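Long-range contact in ABC transporter, substrate-binding protein (Streptococcus pneumoniae, PDB 5G5Y), which binds short- and long-chain fructooligosaccharides, preferring tetrasaccharides and larger, and delivers them to an ABC transporter for import into the cell: residues 90-95 with 321-326. Residues are numbered along the deposited sequence; the frame is centred on the assembly and turned at random.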
# COMPACT_ATOMS: atom_id res chain seq x y z
N LYS A 90 -6.17 -26.64 14.69
CA LYS A 90 -7.13 -27.31 15.58
C LYS A 90 -8.46 -26.57 15.70
O LYS A 90 -9.51 -27.19 15.83
CB LYS A 90 -6.57 -27.43 16.99
CG LYS A 90 -5.55 -28.52 17.21
CD LYS A 90 -5.33 -28.69 18.72
CE LYS A 90 -3.89 -28.98 19.07
NZ LYS A 90 -3.55 -30.40 18.82
N TYR A 91 -8.41 -25.24 15.68
CA TYR A 91 -9.56 -24.44 16.14
C TYR A 91 -10.08 -23.37 15.20
O TYR A 91 -11.01 -22.62 15.57
CB TYR A 91 -9.24 -23.77 17.48
CG TYR A 91 -8.77 -24.71 18.58
CD1 TYR A 91 -9.54 -25.83 18.97
CD2 TYR A 91 -7.58 -24.48 19.25
CE1 TYR A 91 -9.10 -26.69 19.97
CE2 TYR A 91 -7.13 -25.35 20.24
CZ TYR A 91 -7.89 -26.45 20.58
OH TYR A 91 -7.43 -27.27 21.58
N MET A 92 -9.46 -23.22 14.02
CA MET A 92 -9.74 -22.02 13.23
C MET A 92 -10.16 -22.34 11.78
O MET A 92 -9.43 -22.01 10.83
CB MET A 92 -8.58 -21.05 13.32
CG MET A 92 -8.17 -20.69 14.74
SD MET A 92 -6.83 -19.47 14.75
CE MET A 92 -7.75 -17.98 14.29
N PRO A 93 -11.35 -22.98 11.61
CA PRO A 93 -11.80 -23.35 10.25
C PRO A 93 -11.99 -22.17 9.26
O PRO A 93 -11.79 -22.36 8.05
CB PRO A 93 -13.15 -24.07 10.49
CG PRO A 93 -13.63 -23.52 11.79
CD PRO A 93 -12.39 -23.29 12.62
N ASN A 94 -12.41 -20.99 9.73
CA ASN A 94 -12.54 -19.84 8.80
C ASN A 94 -11.17 -19.46 8.21
O ASN A 94 -11.04 -19.29 7.02
CB ASN A 94 -13.23 -18.60 9.44
CG ASN A 94 -14.65 -18.88 9.90
OD1 ASN A 94 -15.36 -19.64 9.26
ND2 ASN A 94 -15.06 -18.27 10.99
N LEU A 95 -10.17 -19.32 9.05
CA LEU A 95 -8.83 -18.99 8.63
C LEU A 95 -8.25 -20.15 7.81
O LEU A 95 -7.62 -19.93 6.79
CB LEU A 95 -7.95 -18.69 9.84
CG LEU A 95 -6.49 -18.33 9.51
CD1 LEU A 95 -6.35 -17.19 8.52
CD2 LEU A 95 -5.81 -17.94 10.79
N LEU A 321 -10.19 -20.88 23.54
CA LEU A 321 -11.18 -19.80 23.52
C LEU A 321 -10.67 -18.63 22.65
O LEU A 321 -11.40 -18.06 21.86
CB LEU A 321 -11.42 -19.27 24.93
CG LEU A 321 -12.60 -18.30 25.09
CD1 LEU A 321 -13.91 -19.01 24.78
CD2 LEU A 321 -12.58 -17.79 26.51
N THR A 322 -9.42 -18.25 22.86
CA THR A 322 -8.81 -17.10 22.13
C THR A 322 -8.79 -17.39 20.63
O THR A 322 -9.21 -16.52 19.83
CB THR A 322 -7.40 -16.82 22.67
OG1 THR A 322 -7.47 -16.46 24.05
CG2 THR A 322 -6.71 -15.66 21.95
N ALA A 323 -8.35 -18.59 20.23
CA ALA A 323 -8.27 -18.96 18.81
C ALA A 323 -9.64 -18.95 18.14
O ALA A 323 -9.76 -18.48 17.02
CB ALA A 323 -7.61 -20.32 18.64
N LYS A 324 -10.66 -19.46 18.84
CA LYS A 324 -12.02 -19.40 18.36
C LYS A 324 -12.59 -18.00 18.24
O LYS A 324 -13.32 -17.72 17.29
CB LYS A 324 -12.94 -20.34 19.20
CG LYS A 324 -12.57 -21.79 18.93
CD LYS A 324 -13.37 -22.82 19.76
CE LYS A 324 -13.02 -24.21 19.23
NZ LYS A 324 -13.73 -25.25 20.03
N TRP A 325 -12.29 -17.13 19.19
CA TRP A 325 -12.68 -15.73 19.11
C TRP A 325 -11.99 -15.10 17.88
O TRP A 325 -12.65 -14.41 17.08
CB TRP A 325 -12.28 -14.97 20.39
CG TRP A 325 -12.82 -13.61 20.44
CD1 TRP A 325 -13.97 -13.22 21.04
CD2 TRP A 325 -12.26 -12.41 19.84
NE1 TRP A 325 -14.18 -11.88 20.86
CE2 TRP A 325 -13.16 -11.36 20.11
CE3 TRP A 325 -11.13 -12.15 19.06
CZ2 TRP A 325 -12.93 -10.05 19.67
CZ3 TRP A 325 -10.91 -10.85 18.61
CH2 TRP A 325 -11.79 -9.81 18.93
N ILE A 326 -10.71 -15.35 17.72
CA ILE A 326 -9.98 -14.79 16.54
C ILE A 326 -10.59 -15.36 15.25
O ILE A 326 -10.84 -14.62 14.26
CB ILE A 326 -8.47 -15.06 16.60
CG1 ILE A 326 -7.86 -14.32 17.79
CG2 ILE A 326 -7.76 -14.56 15.31
CD1 ILE A 326 -6.47 -14.78 18.18
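A323 is the low bump on helix 319-329 that the corner between helices 85-91 and 93-101 closes over: its CB fits the notch between Y91 and M92, 4.0 Å from Y91 CB and 4.0 Å from M92 CG. M92 reaches deeper. The bend of its chain at chi3 (74°) carries the methyl CE across the helix surface into the hollow between A323 and I326. There M92 CE lies 3.4 Å from A323 O and 3.6 Å from I326 CG2, with SD passing over the same carbonyl oxygen on the way. I326 CG2 forms the far wall of this hollow. All this belongs to the lobe of the solute-binding protein built on the mixed sheet of strands 3-10, 34-41, 61-63 and 310-312; helix 319-329 lies against the sheet, with T322 on L5 and I312, while A323, K324 and I326 meet the corner. Toward solvent the K324 chain, extended beyond CG, slants past Y91. K324 CG lies beside Y91 O, and K324 CE comes within 3.8 Å of Y91 CD1, approaching the ring obliquely, before NZ ends in a salt bridge with E320. K90 CB covers one face of the Y91 ring, 3.6 Å above its centre. Just past the corner, the carboxylate of D327 accepts hydrogen bonds from the backbone N atoms of N94 and L95, tying the first turn of helix 93-101 to helix 319-329.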